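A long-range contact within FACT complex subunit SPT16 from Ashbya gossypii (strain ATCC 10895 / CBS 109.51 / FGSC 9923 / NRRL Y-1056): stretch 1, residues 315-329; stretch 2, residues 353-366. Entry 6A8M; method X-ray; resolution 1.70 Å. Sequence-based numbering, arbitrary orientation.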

ATOM      1  N   THR A 315      10.426  11.104  27.748  1.00 16.39           N
ATOM      2  CA  THR A 315      10.203  12.360  27.027  1.00 17.03           C
ATOM      3  C   THR A 315      11.435  12.753  26.233  1.00 14.98           C
ATOM      4  O   THR A 315      11.320  13.247  25.115  1.00 14.72           O
ATOM      5  CB  THR A 315       9.802  13.495  27.975  1.00 19.28           C
ATOM      6  OG1 THR A 315      10.909  13.875  28.816  1.00 21.94           O
ATOM      7  CG2 THR A 315       8.611  13.084  28.800  1.00 18.36           C
ATOM      8  N   ASP A 316      12.621  12.511  26.784  1.00 16.39           N
ATOM      9  CA  ASP A 316      13.842  12.832  26.052  1.00 18.24           C
ATOM     10  C   ASP A 316      13.942  11.994  24.780  1.00 17.76           C
ATOM     11  O   ASP A 316      14.308  12.500  23.711  1.00 18.73           O
ATOM     12  CB  ASP A 316      15.060  12.611  26.952  1.00 22.71           C
ATOM     13  CG  ASP A 316      15.180  13.653  28.064  1.00 28.91           C
ATOM     14  OD1 ASP A 316      14.432  14.652  28.042  1.00 29.97           O
ATOM     15  OD2 ASP A 316      16.042  13.468  28.960  1.00 30.15           O
ATOM     16  N   ASN A 317      13.611  10.708  24.875  1.00 17.57           N
ATOM     17  CA  ASN A 317      13.715   9.858  23.698  1.00 14.94           C
ATOM     18  C   ASN A 317      12.587  10.118  22.718  1.00 15.57           C
ATOM     19  O   ASN A 317      12.789   9.969  21.511  1.00 16.51           O
ATOM     20  CB  ASN A 317      13.772   8.396  24.117  1.00 14.79           C
ATOM     21  CG  ASN A 317      15.096   8.058  24.780  1.00 17.45           C
ATOM     22  OD1 ASN A 317      16.107   8.733  24.538  1.00 17.88           O
ATOM     23  ND2 ASN A 317      15.093   7.058  25.653  1.00 17.23           N
ATOM     24  N   TYR A 318      11.408  10.526  23.196  1.00 15.58           N
ATOM     25  CA  TYR A 318      10.382  10.940  22.248  1.00 15.85           C
ATOM     26  C   TYR A 318      10.792  12.216  21.525  1.00 17.56           C
ATOM     27  O   TYR A 318      10.550  12.359  20.323  1.00 15.77           O
ATOM     28  CB  TYR A 318       9.028  11.131  22.929  1.00 15.31           C
ATOM     29  CG  TYR A 318       7.991  11.541  21.907  1.00 15.25           C
ATOM     30  CD1 TYR A 318       7.368  10.594  21.111  1.00 16.43           C
ATOM     31  CD2 TYR A 318       7.695  12.878  21.680  1.00 14.44           C
ATOM     32  CE1 TYR A 318       6.440  10.965  20.135  1.00 14.32           C
ATOM     33  CE2 TYR A 318       6.761  13.262  20.711  1.00 16.45           C
ATOM     34  CZ  TYR A 318       6.141  12.290  19.944  1.00 16.39           C
ATOM     35  OH  TYR A 318       5.228  12.635  18.970  1.00 16.28           O
ATOM     36  N   ASP A 319      11.403  13.158  22.242  1.00 16.82           N
ATOM     37  CA  ASP A 319      11.908  14.360  21.580  1.00 15.93           C
ATOM     38  C   ASP A 319      12.905  13.998  20.495  1.00 17.21           C
ATOM     39  O   ASP A 319      12.876  14.570  19.397  1.00 18.20           O
ATOM     40  CB  ASP A 319      12.561  15.298  22.595  1.00 18.19           C
ATOM     41  CG  ASP A 319      11.556  15.954  23.525  1.00 20.74           C
ATOM     42  OD1 ASP A 319      10.347  15.976  23.185  1.00 18.47           O
ATOM     43  OD2 ASP A 319      11.993  16.461  24.583  1.00 21.36           O
ATOM     44  N   PHE A 320      13.812  13.069  20.799  1.00 17.12           N
ATOM     45  CA  PHE A 320      14.776  12.604  19.806  1.00 16.89           C
ATOM     46  C   PHE A 320      14.087  11.947  18.620  1.00 16.17           C
ATOM     47  O   PHE A 320      14.463  12.186  17.468  1.00 17.13           O
ATOM     48  CB  PHE A 320      15.766  11.625  20.437  1.00 15.27           C
ATOM     49  CG  PHE A 320      16.556  10.876  19.412  1.00 17.45           C
ATOM     50  CD1 PHE A 320      17.607  11.495  18.773  1.00 19.68           C
ATOM     51  CD2 PHE A 320      16.187   9.585  19.026  1.00 19.53           C
ATOM     52  CE1 PHE A 320      18.324  10.827  17.802  1.00 20.07           C
ATOM     53  CE2 PHE A 320      16.890   8.918  18.046  1.00 19.33           C
ATOM     54  CZ  PHE A 320      17.950   9.536  17.435  1.00 18.90           C
ATOM     55  N   LEU A 321      13.084  11.098  18.879  1.00 14.05           N
ATOM     56  CA  LEU A 321      12.372  10.429  17.792  1.00 13.60           C
ATOM     57  C   LEU A 321      11.809  11.440  16.801  1.00 14.77           C
ATOM     58  O   LEU A 321      11.887  11.234  15.584  1.00 14.47           O
ATOM     59  CB  LEU A 321      11.255   9.554  18.368  1.00 15.88           C
ATOM     60  CG  LEU A 321      10.337   8.807  17.413  1.00 17.56           C
ATOM     61  CD1 LEU A 321      11.139   7.781  16.626  1.00 16.54           C
ATOM     62  CD2 LEU A 321       9.230   8.133  18.218  1.00 18.62           C
ATOM     63  N   LEU A 322      11.271  12.560  17.302  1.00 16.21           N
ATOM     64  CA  LEU A 322      10.796  13.618  16.410  1.00 16.28           C
ATOM     65  C   LEU A 322      11.919  14.180  15.551  1.00 16.52           C
ATOM     66  O   LEU A 322      11.735  14.405  14.345  1.00 18.93           O
ATOM     67  CB  LEU A 322      10.170  14.754  17.213  1.00 18.14           C
ATOM     68  CG  LEU A 322       8.771  14.551  17.758  1.00 18.60           C
ATOM     69  CD1 LEU A 322       8.383  15.784  18.593  1.00 18.65           C
ATOM     70  CD2 LEU A 322       7.772  14.301  16.624  1.00 18.55           C
ATOM     71  N   LEU A 323      13.071  14.454  16.170  1.00 14.05           N
ATOM     72  CA  LEU A 323      14.222  14.993  15.449  1.00 16.70           C
ATOM     73  C   LEU A 323      14.726  14.012  14.405  1.00 17.41           C
ATOM     74  O   LEU A 323      15.135  14.414  13.312  1.00 17.49           O
ATOM     75  CB  LEU A 323      15.344  15.335  16.436  1.00 18.20           C
ATOM     76  CG  LEU A 323      14.998  16.445  17.437  1.00 19.23           C
ATOM     77  CD1 LEU A 323      16.121  16.701  18.406  1.00 21.52           C
ATOM     78  CD2 LEU A 323      14.654  17.721  16.670  1.00 22.55           C
ATOM     79  N   LEU A 324      14.690  12.717  14.722  1.00 16.23           N
ATOM     80  CA  LEU A 324      15.128  11.699  13.769  1.00 15.32           C
ATOM     81  C   LEU A 324      14.202  11.639  12.561  1.00 16.85           C
ATOM     82  O   LEU A 324      14.661  11.554  11.412  1.00 15.25           O
ATOM     83  CB  LEU A 324      15.197  10.337  14.468  1.00 14.40           C
ATOM     84  CG  LEU A 324      15.447   9.138  13.546  1.00 13.75           C
ATOM     85  CD1 LEU A 324      16.850   9.291  12.929  1.00 14.57           C
ATOM     86  CD2 LEU A 324      15.361   7.837  14.317  1.00 14.01           C
ATOM     87  N   GLN A 325      12.889  11.654  12.798  1.00 16.58           N
ATOM     88  CA  GLN A 325      11.960  11.654  11.672  1.00 17.88           C
ATOM     89  C   GLN A 325      12.190  12.871  10.791  1.00 18.37           C
ATOM     90  O   GLN A 325      12.196  12.769   9.559  1.00 16.38           O
ATOM     91  CB  GLN A 325      10.508  11.627  12.164  1.00 19.91           C
ATOM     92  CG  GLN A 325       9.539  11.346  11.002  1.00 19.43           C
ATOM     93  CD  GLN A 325       8.110  11.777  11.263  1.00 20.21           C
ATOM     94  OE1 GLN A 325       7.853  12.904  11.712  1.00 23.76           O
ATOM     95  NE2 GLN A 325       7.168  10.895  10.949  1.00 16.72           N
ATOM     96  N   GLU A 326      12.399  14.028  11.412  1.00 19.00           N
ATOM     97  CA  GLU A 326      12.669  15.242  10.652  1.00 21.27           C
ATOM     98  C   GLU A 326      13.934  15.097   9.814  1.00 20.99           C
ATOM     99  O   GLU A 326      13.964  15.508   8.647  1.00 20.21           O
ATOM    100  CB  GLU A 326      12.776  16.432  11.608  1.00 26.97           C
ATOM    101  CG  GLU A 326      13.176  17.738  10.939  1.00 34.22           C
ATOM    102  CD  GLU A 326      12.097  18.290  10.023  1.00 40.10           C
ATOM    103  OE1 GLU A 326      10.902  18.058  10.291  1.00 40.85           O
ATOM    104  OE2 GLU A 326      12.451  18.955   9.026  1.00 42.44           O
ATOM    105  N   GLU A 327      14.988  14.509  10.393  1.00 16.93           N
ATOM    106  CA  GLU A 327      16.214  14.264   9.637  1.00 16.25           C
ATOM    107  C   GLU A 327      15.941  13.385   8.424  1.00 17.18           C
ATOM    108  O   GLU A 327      16.451  13.646   7.331  1.00 17.39           O
ATOM    109  CB  GLU A 327      17.262  13.630  10.560  1.00 16.02           C
ATOM    110  CG  GLU A 327      18.452  12.940   9.862  1.00 19.26           C
ATOM    111  CD  GLU A 327      19.429  13.892   9.181  1.00 23.07           C
ATOM    112  OE1 GLU A 327      19.268  15.121   9.307  1.00 21.54           O
ATOM    113  OE2 GLU A 327      20.377  13.409   8.517  1.00 23.20           O
ATOM    114  N   ILE A 328      15.136  12.336   8.596  1.00 16.60           N
ATOM    115  CA  ILE A 328      14.803  11.468   7.472  1.00 16.24           C
ATOM    116  C   ILE A 328      13.989  12.234   6.433  1.00 19.54           C
ATOM    117  O   ILE A 328      14.329  12.251   5.246  1.00 20.12           O
ATOM    118  CB  ILE A 328      14.051  10.219   7.968  1.00 15.39           C
ATOM    119  CG1 ILE A 328      14.965   9.383   8.838  1.00 14.51           C
ATOM    120  CG2 ILE A 328      13.560   9.364   6.811  1.00 17.65           C
ATOM    121  CD1 ILE A 328      14.214   8.316   9.569  1.00 14.39           C
ATOM    122  N   ILE A 329      12.923  12.907   6.872  1.00 18.80           N
ATOM    123  CA  ILE A 329      11.982  13.494   5.917  1.00 19.74           C
ATOM    124  C   ILE A 329      12.620  14.652   5.165  1.00 21.63           C
ATOM    125  O   ILE A 329      12.517  14.747   3.934  1.00 24.25           O
ATOM    126  CB  ILE A 329      10.693  13.933   6.629  1.00 19.00           C
ATOM    127  CG1 ILE A 329       9.894  12.702   7.077  1.00 17.89           C
ATOM    128  CG2 ILE A 329       9.883  14.872   5.711  1.00 20.60           C
ATOM    129  CD1 ILE A 329       8.673  12.996   7.964  1.00 20.10           C
ATOM    130  N   LYS A 353      23.530  10.865  18.440  1.00 21.52           N
ATOM    131  CA  LYS A 353      22.795  11.522  19.511  1.00 24.34           C
ATOM    132  C   LYS A 353      22.329  10.579  20.612  1.00 24.37           C
ATOM    133  O   LYS A 353      22.275  10.990  21.776  1.00 27.00           O
ATOM    134  CB  LYS A 353      21.573  12.241  18.934  1.00 26.80           C
ATOM    135  CG  LYS A 353      21.869  13.050  17.670  1.00 30.99           C
ATOM    136  CD  LYS A 353      22.690  14.280  17.982  1.00 32.91           C
ATOM    137  CE  LYS A 353      22.587  15.297  16.845  1.00 35.51           C
ATOM    138  NZ  LYS A 353      23.356  16.541  17.148  1.00 38.55           N
ATOM    139  N   LYS A 354      21.994   9.327  20.286  1.00 21.36           N
ATOM    140  CA  LYS A 354      21.300   8.437  21.221  1.00 19.76           C
ATOM    141  C   LYS A 354      21.747   6.997  21.008  1.00 19.80           C
ATOM    142  O   LYS A 354      20.947   6.130  20.630  1.00 19.77           O
ATOM    143  CB  LYS A 354      19.787   8.551  21.032  1.00 20.85           C
ATOM    144  CG  LYS A 354      19.164   9.840  21.516  1.00 24.35           C
ATOM    145  CD  LYS A 354      19.370  10.030  23.015  1.00 24.96           C
ATOM    146  CE  LYS A 354      18.425  11.062  23.573  1.00 25.89           C
ATOM    147  NZ  LYS A 354      18.689  11.305  25.023  1.00 29.00           N
ATOM    148  N   PRO A 355      23.015   6.693  21.280  1.00 20.13           N
ATOM    149  CA  PRO A 355      23.487   5.321  21.044  1.00 19.85           C
ATOM    150  C   PRO A 355      22.788   4.283  21.910  1.00 19.89           C
ATOM    151  O   PRO A 355      22.728   3.102  21.524  1.00 18.41           O
ATOM    152  CB  PRO A 355      24.990   5.412  21.343  1.00 24.01           C
ATOM    153  CG  PRO A 355      25.140   6.631  22.213  1.00 24.61           C
ATOM    154  CD  PRO A 355      24.097   7.582  21.736  1.00 22.96           C
ATOM    155  N   GLU A 356      22.202   4.688  23.035  1.00 19.67           N
ATOM    156  CA  GLU A 356      21.395   3.759  23.821  1.00 21.70           C
ATOM    157  C   GLU A 356      20.178   3.249  23.061  1.00 19.73           C
ATOM    158  O   GLU A 356      19.584   2.248  23.484  1.00 19.50           O
ATOM    159  CB  GLU A 356      20.945   4.418  25.122  1.00 22.06           C
ATOM    160  CG  GLU A 356      20.107   5.661  24.901  1.00 22.27           C
ATOM    161  CD  GLU A 356      20.931   6.938  25.045  1.00 25.12           C
ATOM    162  OE1 GLU A 356      20.515   7.813  25.831  1.00 26.41           O
ATOM    163  OE2 GLU A 356      21.998   7.059  24.385  1.00 22.13           O
ATOM    164  N   LEU A 357      19.799   3.908  21.959  1.00 16.05           N
ATOM    165  CA  LEU A 357      18.665   3.526  21.118  1.00 15.12           C
ATOM    166  C   LEU A 357      19.072   2.770  19.854  1.00 15.82           C
ATOM    167  O   LEU A 357      18.190   2.358  19.087  1.00 15.69           O
ATOM    168  CB  LEU A 357      17.871   4.774  20.716  1.00 16.28           C
ATOM    169  CG  LEU A 357      17.235   5.595  21.839  1.00 18.53           C
ATOM    170  CD1 LEU A 357      16.343   6.714  21.244  1.00 16.48           C
ATOM    171  CD2 LEU A 357      16.456   4.688  22.775  1.00 18.11           C
ATOM    172  N   SER A 358      20.374   2.578  19.614  1.00 15.46           N
ATOM    173  CA  SER A 358      20.808   1.928  18.375  1.00 16.28           C
ATOM    174  C   SER A 358      20.288   0.498  18.280  1.00 15.40           C
ATOM    175  O   SER A 358      19.856   0.061  17.201  1.00 15.08           O
ATOM    176  CB  SER A 358      22.330   1.938  18.268  1.00 19.19           C
ATOM    177  OG  SER A 358      22.795   3.276  18.086  1.00 20.42           O
ATOM    178  N   ALA A 359      20.334  -0.243  19.390  1.00 15.64           N
ATOM    179  CA  ALA A 359      20.010  -1.671  19.350  1.00 16.80           C
ATOM    180  C   ALA A 359      18.525  -1.897  19.139  1.00 16.38           C
ATOM    181  O   ALA A 359      18.124  -2.871  18.485  1.00 16.99           O
ATOM    182  CB  ALA A 359      20.447  -2.343  20.645  1.00 18.23           C
ATOM    183  N   GLY A 360      17.702  -1.035  19.726  1.00 14.95           N
ATOM    184  CA  GLY A 360      16.259  -1.198  19.678  1.00 15.19           C
ATOM    185  C   GLY A 360      15.597  -0.641  18.444  1.00 15.09           C
ATOM    186  O   GLY A 360      14.397  -0.849  18.252  1.00 13.68           O
ATOM    187  N   PHE A 361      16.357   0.031  17.594  1.00 13.25           N
ATOM    188  CA  PHE A 361      15.811   0.637  16.382  1.00 13.98           C
ATOM    189  C   PHE A 361      15.304  -0.437  15.425  1.00 14.50           C
ATOM    190  O   PHE A 361      15.956  -1.477  15.233  1.00 16.89           O
ATOM    191  CB  PHE A 361      16.923   1.447  15.717  1.00 15.32           C
ATOM    192  CG  PHE A 361      16.492   2.317  14.568  1.00 14.84           C
ATOM    193  CD1 PHE A 361      15.372   3.140  14.655  1.00 15.13           C
ATOM    194  CD2 PHE A 361      17.293   2.394  13.431  1.00 16.28           C
ATOM    195  CE1 PHE A 361      15.037   3.998  13.583  1.00 14.75           C
ATOM    196  CE2 PHE A 361      16.953   3.222  12.365  1.00 15.45           C
ATOM    197  CZ  PHE A 361      15.841   4.031  12.447  1.00 15.33           C
ATOM    198  N   THR A 362      14.124  -0.180  14.844  1.00 17.98           N
ATOM    199  CA  THR A 362      13.605  -0.969  13.739  1.00 20.73           C
ATOM    200  C   THR A 362      14.665  -1.105  12.649  1.00 17.35           C
ATOM    201  O   THR A 362      15.476  -0.198  12.440  1.00 19.04           O
ATOM    202  CB  THR A 362      12.319  -0.299  13.199  1.00 21.77           C
ATOM    203  OG1 THR A 362      12.537   1.102  12.911  1.00 27.33           O
ATOM    204  CG2 THR A 362      11.206  -0.380  14.245  1.00 21.16           C
ATOM    205  N   LYS A 363      14.700  -2.256  11.988  1.00 16.21           N
ATOM    206  CA  LYS A 363      15.689  -2.475  10.935  1.00 16.49           C
ATOM    207  C   LYS A 363      15.269  -1.892   9.579  1.00 14.45           C
ATOM    208  O   LYS A 363      15.904  -2.170   8.549  1.00 14.30           O
ATOM    209  CB  LYS A 363      15.995  -3.972  10.824  1.00 21.65           C
ATOM    210  CG  LYS A 363      16.680  -4.531  12.074  1.00 22.01           C
ATOM    211  CD  LYS A 363      18.028  -3.820  12.309  1.00 23.06           C
ATOM    212  CE  LYS A 363      18.863  -4.465  13.443  1.00 22.81           C
ATOM    213  NZ  LYS A 363      20.076  -3.635  13.740  1.00 21.37           N
ATOM    214  N   ASN A 364      14.203  -1.104   9.554  1.00 13.31           N
ATOM    215  CA  ASN A 364      13.853  -0.344   8.362  1.00 14.08           C
ATOM    216  C   ASN A 364      13.132   0.906   8.824  1.00 13.27           C
ATOM    217  O   ASN A 364      12.641   0.972   9.957  1.00 14.97           O
ATOM    218  CB  ASN A 364      12.969  -1.166   7.414  1.00 14.42           C
ATOM    219  CG  ASN A 364      11.581  -1.429   7.998  1.00 17.38           C
ATOM    220  OD1 ASN A 364      10.662  -0.632   7.830  1.00 16.72           O
ATOM    221  ND2 ASN A 364      11.438  -2.544   8.703  1.00 15.66           N
ATOM    222  N   VAL A 365      13.051   1.909   7.946  1.00 11.99           N
ATOM    223  CA  VAL A 365      12.277   3.100   8.299  1.00 12.08           C
ATOM    224  C   VAL A 365      11.078   3.268   7.371  1.00 12.18           C
ATOM    225  O   VAL A 365      10.602   4.382   7.146  1.00 12.48           O
ATOM    226  CB  VAL A 365      13.154   4.372   8.344  1.00 11.49           C
ATOM    227  CG1 VAL A 365      14.152   4.260   9.517  1.00 12.87           C
ATOM    228  CG2 VAL A 365      13.883   4.653   7.019  1.00 13.37           C
ATOM    229  N   GLY A 366      10.527   2.160   6.905  1.00 14.14           N
ATOM    230  CA  GLY A 366       9.271   2.231   6.192  1.00 12.21           C
ATOM    231  C   GLY A 366       9.383   1.690   4.789  1.00 13.53           C
ATOM    232  O   GLY A 366      10.264   0.869   4.490  1.00 14.27           O
TER

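Residues 315-329 form one unbroken stretch of α-helix, with i to i-4 backbone hydrogen bonds running from Asp 319 N to Thr 315 O through to Ile 329 N to Gln 325 O. The second stretch is far less regular. Lys 354 is the first residue to leave helical backbone angles, a 3-10 segment follows at 355-357, and the chain continues through Phe 361 to a strand that includes Gly 366. It follows the helix without close backbone approach: the CA atoms of Phe 320 and Lys 354 are 7.9 Å apart, those of Ile 328 and Val 365 8.8 Å. Side chains fill this gap, and no hydrogen bond crosses it.

Phe 320, Leu 324 and Ile 328, spaced four residues apart and therefore on one side of the helix, supply most of the area that the helix contributes to the contact. The Phe 320 ring receives the aliphatic part of Lys 354 over one face, with CG of Lys 354 3.7 Å from the ring centroid in a CH-pi contact; Leu 357 CD1 also approaches Phe 320 CD2 at 3.6 Å. Beyond this cluster, Leu 324 CD2 meets Phe 361 CE1 at 3.9 Å, and Ile 328 CD1 meets Val 365 CG1 at 4.1 Å. Asn 317 OD1 lies 3.4 Å from Lys 354 CE, a carbon polarized by the adjacent ammonium group.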